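Local coordinates for protein mannonate dehydratase (Streptococcus suis, PDB 3BDK) that probably catalyses the manganese- or iron-dependent dehydration of D-mannonate to 2-dehydro-3-deoxy-D-gluconate in a xylose isomerase-like TIM barrel, at residues A[142-147]-A[333-338]; A[136-141]-A[296-301]; A[205-210]-A[245-250]. All blocks are in the same frame, centred on the assembly; numbering follows the deposited sequence.

Contact 1. Residues A[142-147]-A[333-338]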
ATOM      1  N   ASP A 142       1.501 -17.087  -0.990  1.00 28.77           N
ATOM      2  CA  ASP A 142       2.105 -16.508   0.210  1.00 28.82           C
ATOM      3  C   ASP A 142       1.416 -16.935   1.517  1.00 29.34           C
ATOM      4  O   ASP A 142       1.769 -16.434   2.604  1.00 29.07           O
ATOM      5  CB  ASP A 142       2.244 -14.974   0.102  1.00 28.17           C
ATOM      6  CG  ASP A 142       0.901 -14.249   0.062  1.00 27.43           C
ATOM      7  OD1 ASP A 142      -0.131 -14.859   0.382  1.00 25.26           O
ATOM      8  OD2 ASP A 142       0.876 -13.054  -0.299  1.00 27.58           O
ATOM      9  N   GLY A 143       0.428 -17.837   1.410  1.00 29.74           N
ATOM     10  CA  GLY A 143      -0.308 -18.351   2.594  1.00 29.47           C
ATOM     11  C   GLY A 143      -1.578 -17.582   2.961  1.00 29.62           C
ATOM     12  O   GLY A 143      -2.391 -18.081   3.741  1.00 29.58           O
ATOM     13  N   SER A 144      -1.755 -16.371   2.403  1.00 29.35           N
ATOM     14  CA  SER A 144      -3.026 -15.594   2.509  1.00 28.69           C
ATOM     15  C   SER A 144      -4.119 -16.282   1.711  1.00 28.52           C
ATOM     16  O   SER A 144      -3.838 -17.274   1.030  1.00 29.25           O
ATOM     17  CB  SER A 144      -2.849 -14.165   2.005  1.00 28.46           C
ATOM     18  OG  SER A 144      -2.689 -14.116   0.600  1.00 28.99           O
ATOM     19  N   THR A 145      -5.357 -15.792   1.788  1.00 27.91           N
ATOM     20  CA  THR A 145      -6.461 -16.410   1.026  1.00 27.26           C
ATOM     21  C   THR A 145      -7.299 -15.385   0.274  1.00 27.21           C
ATOM     22  O   THR A 145      -7.373 -14.223   0.678  1.00 27.02           O
ATOM     23  CB  THR A 145      -7.415 -17.237   1.916  1.00 27.51           C
ATOM     24  OG1 THR A 145      -8.191 -16.358   2.738  1.00 28.04           O
ATOM     25  CG2 THR A 145      -6.665 -18.242   2.785  1.00 27.65           C
ATOM     26  N   SER A 146      -7.942 -15.811  -0.813  1.00 27.32           N
ATOM     27  CA  SER A 146      -8.723 -14.882  -1.642  1.00 27.95           C
ATOM     28  C   SER A 146      -9.872 -15.567  -2.394  1.00 28.79           C
ATOM     29  O   SER A 146      -9.943 -16.793  -2.463  1.00 29.44           O
ATOM     30  CB  SER A 146      -7.822 -14.144  -2.630  1.00 27.87           C
ATOM     31  OG  SER A 146      -7.433 -15.010  -3.692  1.00 26.71           O
ATOM     32  N   LEU A 147     -10.781 -14.772  -2.940  1.00 29.42           N
ATOM     33  CA  LEU A 147     -11.940 -15.320  -3.631  1.00 29.97           C
ATOM     34  C   LEU A 147     -11.514 -15.900  -4.970  1.00 30.46           C
ATOM     35  O   LEU A 147     -10.692 -15.322  -5.683  1.00 29.85           O
ATOM     36  CB  LEU A 147     -12.994 -14.239  -3.872  1.00 29.79           C
ATOM     37  CG  LEU A 147     -13.300 -13.211  -2.793  1.00 29.72           C
ATOM     38  CD1 LEU A 147     -14.376 -12.281  -3.304  1.00 31.19           C
ATOM     39  CD2 LEU A 147     -13.790 -13.896  -1.540  1.00 29.08           C
ATOM     40  N   ARG A 333      -7.361  -9.556  -0.253  1.00 37.09           N
ATOM     41  CA  ARG A 333      -7.123 -10.852   0.373  1.00 37.07           C
ATOM     42  C   ARG A 333      -7.518 -10.834   1.845  1.00 37.34           C
ATOM     43  O   ARG A 333      -7.595  -9.772   2.465  1.00 37.46           O
ATOM     44  CB  ARG A 333      -5.653 -11.254   0.227  1.00 36.58           C
ATOM     45  CG  ARG A 333      -5.159 -11.291  -1.210  1.00 35.59           C
ATOM     46  CD  ARG A 333      -3.848 -10.538  -1.363  1.00 33.62           C
ATOM     47  NE  ARG A 333      -2.740 -11.229  -0.709  1.00 32.66           N
ATOM     48  CZ  ARG A 333      -1.861 -10.637   0.093  1.00 30.57           C
ATOM     49  NH1 ARG A 333      -1.957  -9.339   0.343  1.00 24.76           N
ATOM     50  NH2 ARG A 333      -0.884 -11.344   0.645  1.00 28.88           N
ATOM     51  N   ARG A 334      -7.768 -12.016   2.399  1.00 37.67           N
ATOM     52  CA  ARG A 334      -7.856 -12.180   3.845  1.00 38.96           C
ATOM     53  C   ARG A 334      -6.477 -12.379   4.464  1.00 38.42           C
ATOM     54  O   ARG A 334      -5.922 -13.478   4.427  1.00 38.25           O
ATOM     55  CB  ARG A 334      -8.765 -13.359   4.197  1.00 39.00           C
ATOM     56  CG  ARG A 334      -9.120 -13.452   5.671  1.00 41.54           C
ATOM     57  CD  ARG A 334      -9.975 -14.677   5.957  1.00 41.94           C
ATOM     58  NE  ARG A 334     -11.301 -14.570   5.358  1.00 50.20           N
ATOM     59  CZ  ARG A 334     -12.190 -13.632   5.671  1.00 53.22           C
ATOM     60  NH1 ARG A 334     -11.894 -12.715   6.582  1.00 55.11           N
ATOM     61  NH2 ARG A 334     -13.374 -13.612   5.075  1.00 52.86           N
ATOM     62  N   ILE A 335      -5.928 -11.310   5.032  1.00 38.57           N
ATOM     63  CA  ILE A 335      -4.639 -11.382   5.721  1.00 38.95           C
ATOM     64  C   ILE A 335      -4.682 -10.843   7.157  1.00 39.81           C
ATOM     65  O   ILE A 335      -5.553 -10.045   7.509  1.00 40.12           O
ATOM     66  CB  ILE A 335      -3.449 -10.759   4.920  1.00 38.38           C
ATOM     67  CG1 ILE A 335      -3.236  -9.276   5.251  1.00 38.38           C
ATOM     68  CG2 ILE A 335      -3.561 -11.032   3.422  1.00 38.42           C
ATOM     69  CD1 ILE A 335      -4.105  -8.335   4.573  1.00 37.36           C
ATOM     70  N   TRP A 336      -3.727 -11.309   7.967  1.00 40.49           N
ATOM     71  CA  TRP A 336      -3.484 -10.822   9.322  1.00 41.33           C
ATOM     72  C   TRP A 336      -4.637 -11.087  10.287  1.00 42.87           C
ATOM     73  O   TRP A 336      -4.948 -10.238  11.116  1.00 42.27           O
ATOM     74  CB  TRP A 336      -3.139  -9.328   9.342  1.00 39.86           C
ATOM     75  CG  TRP A 336      -2.080  -8.884   8.411  1.00 38.39           C
ATOM     76  CD1 TRP A 336      -1.084  -9.639   7.866  1.00 37.24           C
ATOM     77  CD2 TRP A 336      -1.871  -7.545   7.942  1.00 37.94           C
ATOM     78  NE1 TRP A 336      -0.281  -8.861   7.067  1.00 36.70           N
ATOM     79  CE2 TRP A 336      -0.742  -7.570   7.096  1.00 36.85           C
ATOM     80  CE3 TRP A 336      -2.542  -6.329   8.145  1.00 36.03           C
ATOM     81  CZ2 TRP A 336      -0.279  -6.435   6.442  1.00 36.80           C
ATOM     82  CZ3 TRP A 336      -2.082  -5.205   7.503  1.00 36.45           C
ATOM     83  CH2 TRP A 336      -0.961  -5.264   6.657  1.00 37.87           C
ATOM     84  N   GLY A 337      -5.257 -12.261  10.160  1.00 44.97           N
ATOM     85  CA  GLY A 337      -6.317 -12.695  11.066  1.00 47.70           C
ATOM     86  C   GLY A 337      -7.612 -11.902  10.986  1.00 49.76           C
ATOM     87  O   GLY A 337      -8.444 -11.975  11.902  1.00 49.82           O
ATOM     88  N   ASP A 338      -7.782 -11.146   9.898  1.00 51.72           N
ATOM     89  CA  ASP A 338      -9.023 -10.409   9.621  1.00 53.92           C
ATOM     90  C   ASP A 338     -10.254 -11.319   9.632  1.00 55.35           C
ATOM     91  O   ASP A 338     -10.306 -12.310   8.889  1.00 55.30           O
ATOM     92  CB  ASP A 338      -8.926  -9.670   8.287  1.00 53.88           C
ATOM     93  CG  ASP A 338      -9.641  -8.342   8.318  1.00 54.57           C
ATOM     94  OD1 ASP A 338     -10.695  -8.268   8.991  1.00 55.05           O
ATOM     95  OD2 ASP A 338      -9.151  -7.374   7.683  1.00 54.17           O
TER

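Contact 2. Residues A[136-141]-A[296-301]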
ATOM      1  N   LEU A 136     -14.429 -18.972  -1.203  1.00 35.38           N
ATOM      2  CA  LEU A 136     -14.292 -17.679  -0.549  1.00 34.95           C
ATOM      3  C   LEU A 136     -13.135 -17.614   0.433  1.00 34.90           C
ATOM      4  O   LEU A 136     -13.028 -16.663   1.226  1.00 34.68           O
ATOM      5  CB  LEU A 136     -15.591 -17.295   0.165  1.00 35.00           C
ATOM      6  CG  LEU A 136     -16.921 -17.416  -0.594  1.00 35.03           C
ATOM      7  CD1 LEU A 136     -18.052 -17.040   0.340  1.00 36.29           C
ATOM      8  CD2 LEU A 136     -16.967 -16.558  -1.836  1.00 32.14           C
ATOM      9  N   HIS A 137     -12.267 -18.614   0.361  1.00 34.67           N
ATOM     10  CA  HIS A 137     -10.995 -18.627   1.084  1.00 34.82           C
ATOM     11  C   HIS A 137     -10.047 -19.517   0.297  1.00 34.37           C
ATOM     12  O   HIS A 137      -9.574 -20.536   0.819  1.00 34.84           O
ATOM     13  CB  HIS A 137     -11.160 -19.217   2.492  1.00 35.03           C
ATOM     14  CG  HIS A 137     -12.232 -18.561   3.305  1.00 37.77           C
ATOM     15  ND1 HIS A 137     -12.149 -17.251   3.739  1.00 40.03           N
ATOM     16  CD2 HIS A 137     -13.419 -19.031   3.755  1.00 39.28           C
ATOM     17  CE1 HIS A 137     -13.239 -16.946   4.421  1.00 40.16           C
ATOM     18  NE2 HIS A 137     -14.028 -18.007   4.441  1.00 40.78           N
ATOM     19  N   HIS A 138      -9.790 -19.169  -0.962  1.00 33.26           N
ATOM     20  CA  HIS A 138      -8.897 -19.990  -1.773  1.00 32.71           C
ATOM     21  C   HIS A 138      -7.473 -19.588  -1.451  1.00 32.62           C
ATOM     22  O   HIS A 138      -7.176 -18.388  -1.423  1.00 32.99           O
ATOM     23  CB  HIS A 138      -9.175 -19.824  -3.270  1.00 32.31           C
ATOM     24  CG  HIS A 138      -8.806 -21.025  -4.087  1.00 31.09           C
ATOM     25  ND1 HIS A 138      -9.344 -22.272  -3.863  1.00 29.61           N
ATOM     26  CD2 HIS A 138      -7.959 -21.167  -5.133  1.00 30.51           C
ATOM     27  CE1 HIS A 138      -8.837 -23.134  -4.724  1.00 30.41           C
ATOM     28  NE2 HIS A 138      -8.001 -22.486  -5.515  1.00 31.01           N
ATOM     29  N   PRO A 139      -6.602 -20.579  -1.161  1.00 31.97           N
ATOM     30  CA  PRO A 139      -5.190 -20.284  -0.811  1.00 31.57           C
ATOM     31  C   PRO A 139      -4.389 -19.626  -1.926  1.00 31.00           C
ATOM     32  O   PRO A 139      -4.547 -19.973  -3.085  1.00 31.08           O
ATOM     33  CB  PRO A 139      -4.587 -21.672  -0.459  1.00 31.00           C
ATOM     34  CG  PRO A 139      -5.802 -22.565  -0.175  1.00 31.90           C
ATOM     35  CD  PRO A 139      -6.908 -22.022  -1.091  1.00 31.46           C
ATOM     36  N   LEU A 140      -3.558 -18.656  -1.550  1.00 30.74           N
ATOM     37  CA  LEU A 140      -2.544 -18.063  -2.426  1.00 30.39           C
ATOM     38  C   LEU A 140      -1.141 -18.565  -2.006  1.00 29.83           C
ATOM     39  O   LEU A 140      -0.967 -19.031  -0.875  1.00 30.13           O
ATOM     40  CB  LEU A 140      -2.630 -16.524  -2.381  1.00 30.13           C
ATOM     41  CG  LEU A 140      -3.806 -15.888  -3.142  1.00 30.14           C
ATOM     42  CD1 LEU A 140      -4.069 -14.476  -2.671  1.00 28.88           C
ATOM     43  CD2 LEU A 140      -3.575 -15.877  -4.626  1.00 29.57           C
ATOM     44  N   PRO A 141      -0.147 -18.495  -2.918  1.00 29.42           N
ATOM     45  CA  PRO A 141       1.249 -18.874  -2.648  1.00 28.85           C
ATOM     46  C   PRO A 141       1.855 -18.306  -1.377  1.00 29.08           C
ATOM     47  O   PRO A 141       2.655 -18.989  -0.746  1.00 29.67           O
ATOM     48  CB  PRO A 141       1.990 -18.326  -3.851  1.00 28.35           C
ATOM     49  CG  PRO A 141       1.011 -18.457  -4.937  1.00 28.85           C
ATOM     50  CD  PRO A 141      -0.314 -18.074  -4.322  1.00 29.31           C
ATOM     51  N   GLY A 296     -11.069 -20.518 -15.220  1.00 33.72           N
ATOM     52  CA  GLY A 296     -11.714 -19.582 -14.311  1.00 33.38           C
ATOM     53  C   GLY A 296     -10.729 -18.511 -13.895  1.00 33.34           C
ATOM     54  O   GLY A 296      -9.954 -18.006 -14.719  1.00 33.82           O
ATOM     55  N   PHE A 297     -10.744 -18.156 -12.617  1.00 32.96           N
ATOM     56  CA  PHE A 297      -9.952 -17.021 -12.163  1.00 31.97           C
ATOM     57  C   PHE A 297      -9.883 -16.930 -10.657  1.00 31.41           C
ATOM     58  O   PHE A 297     -10.721 -17.494  -9.944  1.00 30.58           O
ATOM     59  CB  PHE A 297     -10.499 -15.708 -12.736  1.00 32.13           C
ATOM     60  CG  PHE A 297     -11.874 -15.359 -12.257  1.00 32.49           C
ATOM     61  CD1 PHE A 297     -12.991 -15.790 -12.944  1.00 32.54           C
ATOM     62  CD2 PHE A 297     -12.056 -14.574 -11.131  1.00 34.17           C
ATOM     63  CE1 PHE A 297     -14.278 -15.464 -12.505  1.00 32.09           C
ATOM     64  CE2 PHE A 297     -13.347 -14.253 -10.678  1.00 34.32           C
ATOM     65  CZ  PHE A 297     -14.457 -14.703 -11.381  1.00 31.95           C
ATOM     66  N   GLN A 298      -8.876 -16.196 -10.190  1.00 30.62           N
ATOM     67  CA  GLN A 298      -8.648 -15.991  -8.781  1.00 29.68           C
ATOM     68  C   GLN A 298      -8.175 -14.577  -8.513  1.00 29.72           C
ATOM     69  O   GLN A 298      -7.245 -14.081  -9.173  1.00 29.98           O
ATOM     70  CB  GLN A 298      -7.620 -16.973  -8.242  1.00 29.54           C
ATOM     71  CG  GLN A 298      -7.366 -16.718  -6.747  1.00 28.82           C
ATOM     72  CD  GLN A 298      -6.713 -17.843  -6.001  1.00 27.18           C
ATOM     73  OE1 GLN A 298      -6.493 -17.719  -4.811  1.00 30.22           O
ATOM     74  NE2 GLN A 298      -6.395 -18.937  -6.676  1.00 27.33           N
ATOM     75  N   GLU A 299      -8.816 -13.933  -7.538  1.00 28.79           N
ATOM     76  CA  GLU A 299      -8.432 -12.604  -7.099  1.00 28.45           C
ATOM     77  C   GLU A 299      -7.067 -12.658  -6.411  1.00 27.93           C
ATOM     78  O   GLU A 299      -6.771 -13.605  -5.679  1.00 27.11           O
ATOM     79  CB  GLU A 299      -9.488 -12.040  -6.157  1.00 27.87           C
ATOM     80  CG  GLU A 299     -10.819 -11.827  -6.849  1.00 29.93           C
ATOM     81  CD  GLU A 299     -11.902 -11.177  -5.984  1.00 30.13           C
ATOM     82  OE1 GLU A 299     -11.577 -10.404  -5.043  1.00 29.71           O
ATOM     83  OE2 GLU A 299     -13.091 -11.446  -6.283  1.00 32.59           O
ATOM     84  N   THR A 300      -6.249 -11.636  -6.654  1.00 27.33           N
ATOM     85  CA  THR A 300      -4.904 -11.587  -6.109  1.00 27.32           C
ATOM     86  C   THR A 300      -4.662 -10.288  -5.367  1.00 27.35           C
ATOM     87  O   THR A 300      -5.570  -9.496  -5.165  1.00 28.41           O
ATOM     88  CB  THR A 300      -3.815 -11.725  -7.222  1.00 27.44           C
ATOM     89  OG1 THR A 300      -3.876 -10.600  -8.105  1.00 25.87           O
ATOM     90  CG2 THR A 300      -3.991 -13.014  -8.010  1.00 25.31           C
ATOM     91  N   ALA A 301      -3.424 -10.087  -4.951  1.00 27.33           N
ATOM     92  CA  ALA A 301      -2.966  -8.814  -4.401  1.00 26.28           C
ATOM     93  C   ALA A 301      -3.035  -7.793  -5.515  1.00 25.88           C
ATOM     94  O   ALA A 301      -2.976  -8.154  -6.685  1.00 25.35           O
ATOM     95  CB  ALA A 301      -1.535  -8.959  -3.913  1.00 25.79           C
TER
HETATM   96  O   HOH W   1      -3.904 -19.991  -5.565  1.00 23.88           O

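Contact 3. Residues A[205-210]-A[245-250]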
ATOM      1  N   ILE A 205     -34.373   6.314 -17.327  1.00 50.79           N
ATOM      2  CA  ILE A 205     -33.746   6.925 -16.148  1.00 51.51           C
ATOM      3  C   ILE A 205     -32.717   8.024 -16.415  1.00 52.23           C
ATOM      4  O   ILE A 205     -32.404   8.809 -15.519  1.00 52.73           O
ATOM      5  CB  ILE A 205     -33.108   5.868 -15.181  1.00 51.45           C
ATOM      6  CG1 ILE A 205     -31.840   5.249 -15.779  1.00 51.39           C
ATOM      7  CG2 ILE A 205     -34.127   4.810 -14.778  1.00 51.43           C
ATOM      8  CD1 ILE A 205     -30.959   4.565 -14.758  1.00 51.45           C
ATOM      9  N   LEU A 206     -32.192   8.090 -17.629  1.00 52.85           N
ATOM     10  CA  LEU A 206     -31.109   9.018 -17.901  1.00 53.33           C
ATOM     11  C   LEU A 206     -31.465  10.507 -17.796  1.00 53.74           C
ATOM     12  O   LEU A 206     -30.803  11.231 -17.055  1.00 53.71           O
ATOM     13  CB  LEU A 206     -30.383   8.661 -19.197  1.00 53.20           C
ATOM     14  CG  LEU A 206     -29.101   7.828 -19.015  1.00 54.27           C
ATOM     15  CD1 LEU A 206     -27.856   8.710 -18.863  1.00 54.64           C
ATOM     16  CD2 LEU A 206     -29.194   6.831 -17.862  1.00 53.08           C
ATOM     17  N   PRO A 207     -32.520  10.969 -18.496  1.00 54.37           N
ATOM     18  CA  PRO A 207     -32.887  12.379 -18.309  1.00 54.53           C
ATOM     19  C   PRO A 207     -33.130  12.695 -16.826  1.00 54.78           C
ATOM     20  O   PRO A 207     -32.707  13.741 -16.355  1.00 54.88           O
ATOM     21  CB  PRO A 207     -34.195  12.506 -19.098  1.00 54.68           C
ATOM     22  CG  PRO A 207     -34.709  11.091 -19.226  1.00 54.56           C
ATOM     23  CD  PRO A 207     -33.450  10.297 -19.417  1.00 54.33           C
ATOM     24  N   THR A 208     -33.785  11.781 -16.105  1.00 54.95           N
ATOM     25  CA  THR A 208     -33.961  11.878 -14.653  1.00 55.25           C
ATOM     26  C   THR A 208     -32.626  12.108 -13.956  1.00 55.57           C
ATOM     27  O   THR A 208     -32.559  12.832 -12.973  1.00 55.78           O
ATOM     28  CB  THR A 208     -34.617  10.585 -14.070  1.00 55.57           C
ATOM     29  OG1 THR A 208     -35.777  10.222 -14.844  1.00 55.93           O
ATOM     30  CG2 THR A 208     -35.014  10.754 -12.600  1.00 55.10           C
ATOM     31  N   ALA A 209     -31.565  11.499 -14.485  1.00 56.12           N
ATOM     32  CA  ALA A 209     -30.225  11.549 -13.888  1.00 56.09           C
ATOM     33  C   ALA A 209     -29.432  12.747 -14.353  1.00 56.21           C
ATOM     34  O   ALA A 209     -28.651  13.299 -13.590  1.00 56.84           O
ATOM     35  CB  ALA A 209     -29.454  10.268 -14.184  1.00 56.24           C
ATOM     36  N   GLU A 210     -29.605  13.146 -15.605  1.00 56.25           N
ATOM     37  CA  GLU A 210     -29.056  14.419 -16.054  1.00 56.23           C
ATOM     38  C   GLU A 210     -29.802  15.561 -15.352  1.00 56.61           C
ATOM     39  O   GLU A 210     -29.240  16.644 -15.138  1.00 56.88           O
ATOM     40  CB  GLU A 210     -29.161  14.560 -17.567  1.00 56.13           C
ATOM     41  CG  GLU A 210     -28.257  13.616 -18.352  1.00 55.40           C
ATOM     42  CD  GLU A 210     -28.708  13.450 -19.797  1.00 55.25           C
ATOM     43  OE1 GLU A 210     -27.902  13.757 -20.713  1.00 53.29           O
ATOM     44  OE2 GLU A 210     -29.875  13.030 -20.007  1.00 54.33           O
ATOM     45  N   ASN A 245     -23.884   3.430 -26.396  1.00 41.84           N
ATOM     46  CA  ASN A 245     -24.765   3.910 -27.465  1.00 42.02           C
ATOM     47  C   ASN A 245     -26.266   3.886 -27.190  1.00 42.24           C
ATOM     48  O   ASN A 245     -27.025   4.512 -27.923  1.00 42.25           O
ATOM     49  CB  ASN A 245     -24.429   3.240 -28.794  1.00 41.48           C
ATOM     50  CG  ASN A 245     -23.017   3.567 -29.266  1.00 42.04           C
ATOM     51  OD1 ASN A 245     -22.323   4.419 -28.694  1.00 42.92           O
ATOM     52  ND2 ASN A 245     -22.583   2.888 -30.316  1.00 42.08           N
ATOM     53  N   LEU A 246     -26.685   3.200 -26.128  1.00 42.73           N
ATOM     54  CA  LEU A 246     -28.092   3.221 -25.681  1.00 43.55           C
ATOM     55  C   LEU A 246     -28.600   4.628 -25.342  1.00 44.15           C
ATOM     56  O   LEU A 246     -29.812   4.865 -25.252  1.00 44.19           O
ATOM     57  CB  LEU A 246     -28.295   2.319 -24.457  1.00 43.32           C
ATOM     58  CG  LEU A 246     -27.993   0.821 -24.537  1.00 43.51           C
ATOM     59  CD1 LEU A 246     -27.947   0.204 -23.148  1.00 41.30           C
ATOM     60  CD2 LEU A 246     -29.017   0.105 -25.408  1.00 42.09           C
ATOM     61  N   TYR A 247     -27.660   5.551 -25.163  1.00 44.94           N
ATOM     62  CA  TYR A 247     -27.939   6.903 -24.709  1.00 45.84           C
ATOM     63  C   TYR A 247     -26.599   7.625 -24.672  1.00 46.27           C
ATOM     64  O   TYR A 247     -25.980   7.742 -23.608  1.00 45.87           O
ATOM     65  CB  TYR A 247     -28.556   6.862 -23.316  1.00 46.06           C
ATOM     66  CG  TYR A 247     -29.282   8.112 -22.902  1.00 46.70           C
ATOM     67  CD1 TYR A 247     -28.600   9.175 -22.310  1.00 47.20           C
ATOM     68  CD2 TYR A 247     -30.662   8.222 -23.070  1.00 47.13           C
ATOM     69  CE1 TYR A 247     -29.280  10.333 -21.915  1.00 47.04           C
ATOM     70  CE2 TYR A 247     -31.346   9.374 -22.683  1.00 46.97           C
ATOM     71  CZ  TYR A 247     -30.648  10.423 -22.110  1.00 46.26           C
ATOM     72  OH  TYR A 247     -31.326  11.546 -21.730  1.00 46.55           O
ATOM     73  N   ASP A 248     -26.150   8.077 -25.845  1.00 46.79           N
ATOM     74  CA  ASP A 248     -24.840   8.708 -26.005  1.00 47.38           C
ATOM     75  C   ASP A 248     -24.742  10.022 -25.224  1.00 47.59           C
ATOM     76  O   ASP A 248     -24.836  11.123 -25.785  1.00 47.50           O
ATOM     77  CB  ASP A 248     -24.518   8.930 -27.482  1.00 47.57           C
ATOM     78  CG  ASP A 248     -23.111   9.440 -27.691  1.00 48.71           C
ATOM     79  OD1 ASP A 248     -22.171   8.632 -27.634  1.00 50.88           O
ATOM     80  OD2 ASP A 248     -22.931  10.655 -27.895  1.00 49.83           O
ATOM     81  N   SER A 249     -24.548   9.881 -23.919  1.00 47.90           N
ATOM     82  CA  SER A 249     -24.489  11.008 -22.998  1.00 48.05           C
ATOM     83  C   SER A 249     -23.468  10.711 -21.909  1.00 48.16           C
ATOM     84  O   SER A 249     -23.447   9.617 -21.330  1.00 48.32           O
ATOM     85  CB  SER A 249     -25.858  11.262 -22.378  1.00 48.25           C
ATOM     86  OG  SER A 249     -25.772  12.104 -21.242  1.00 48.46           O
ATOM     87  N   GLU A 250     -22.626  11.697 -21.620  1.00 47.79           N
ATOM     88  CA  GLU A 250     -21.559  11.521 -20.635  1.00 46.79           C
ATOM     89  C   GLU A 250     -22.077  11.051 -19.261  1.00 45.23           C
ATOM     90  O   GLU A 250     -21.342  10.439 -18.518  1.00 45.00           O
ATOM     91  CB  GLU A 250     -20.621  12.750 -20.630  1.00 47.32           C
ATOM     92  CG  GLU A 250     -19.465  12.629 -21.708  1.00 49.04           C
ATOM     93  CD  GLU A 250     -19.290  13.810 -22.736  1.00 52.68           C
ATOM     94  OE1 GLU A 250     -20.299  14.341 -23.282  1.00 53.26           O
ATOM     95  OE2 GLU A 250     -18.116  14.158 -23.052  1.00 52.36           O
TER

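Contact 1. Residues A[142-147]-A[333-338]
T145 and R334 form a single antiparallel bridge, a hydrogen-bonded pair in which R334 N donates to T145 O at 2.8 Å. It joins the start of strand 145-150 to the loop after strand 327-328; beyond the bridge this loop reverses in a type I' turn from I335 to D338. On the other segment, D142 makes an Asx turn: its OD1 takes S144 N and, on the syn side, S144 OG at 2.7 Å. The other oxygen, D142 OD2, forms a salt bridge with R333 NH2; the ion pair is short at 2.6 Å, but as a hydrogen bond it is weak, bent to 119° at the hydrogen, with the carboxylate and guanidinium planes 52° apart. S144 OG adds weak bonds from R333 NE and NH2. The R333 chain bends at chi2 and chi3 to bring its guanidinium here, where NH1 also pairs with D349 and NH2 with A41 O of the second subunit. R334 lies alongside T145, its CB 3.4 Å from T145 OG1, and its NH1 turns back to D338 O and T340 O. I335 CG2 covers one guanidinium face of R333, 3.7 Å above the plane and over its centre, and touches S144 CB at 3.5 Å.

Contact 2. Residues A[136-141]-A[296-301]
P139 O and Q298 NE2 are joined by one water, which donates to P139 O at 2.6 Å and accepts from Q298 NE2 at 2.9 Å. This is the polar link between the segments, since P139 O and Q298 OE1 are both acceptors and merely lie near each other. Q298 reaches the water with a fully stretched chain: CG stands anti to the backbone N (chi1 179°) and the remaining torsions stay extended, carrying the amide across to 136-141. There it meets H138 at about a right angle. NE2 of Q298 comes 3.1 Å from CD2 of H138, at the ring edge and near its plane, and the amide is turned 62° from the ring. H138 is itself held through ND1 by D135 OD2, while P139 CD lies over one face of its ring. On the other flank L140 runs past Q298 in the opposite direction, its CD2 3.5 Å from Q298 OE1. The same methyl reaches E299 O and, more loosely, T300 CG2. S146 OG bonds to E299 O and weakly to Q298 OE1, while E299 OE2 is salt-bridged to R133 and the E299 side chain lies about 6 Å from the bound D-mannose. Strands 135-139 and 296-299 are not neighbours in the four-stranded antiparallel sheet: strand 145-150 runs between them, pairing S146 with H138 and L147 with E299, and strand 290-293 flanks 296-299 beyond.

Contact 3. Residues A[205-210]-A[245-250]
Y247 lays its ring against the C-terminal turn of helix 191-210, with L206 CB over the face in a CH-pi contact, 3.4 Å from the ring centroid and 13° off the normal. The CG and CD1 atoms of L206 continue this cover toward Y247 CD1. With chi1 at -162°, CG of Y247 stands opposite the backbone N and the ring reaches over L206 to put its hydroxyl at E210. There Y247 OH donates to E210 OE2 at 2.7 Å, on the syn side and 20° out of the carboxylate plane; P207 CD packs beside the same hydroxyl at 3.4 Å. D248 centres an inverse gamma turn, and its OD1 is salt-bridged to R279. Past this turn S249 OG donates to E210 OE1, also at 2.7 Å, but from well above the carboxylate plane. Each oxygen of E210 is thus gripped by one hydroxyl from the loop, which fixes the carboxylate's rotation and would favour its charged form. Helix 191-210 leads to strand 215-218 and the 245-250 loop to strand 252-257, neighbours in the parallel sheet, so the contact joins two helix-to-strand connections at the N-terminal end of the TIM barrel strands.

From the N terminus, the chain passes 136-141 and then 142-147, opening contacts 2 and 1 in turn. It next runs through helix 191-210 to 245-250, where contact 3 closes a short loop of 34 residues lying wholly within both larger ones. Segment 296-301 then closes contact 2 and 333-338 closes contact 1, so these two cross. They share the antiparallel sheet, their centres are about 9 Å apart, and both reach the second subunit; strand 145-150 of contact 1 lies between the two strands of contact 2. Contact 3 lies on the other side of the chain's centre, about 40 Å from contact 1 between centres, where the end of one barrel helix meets the loop after another.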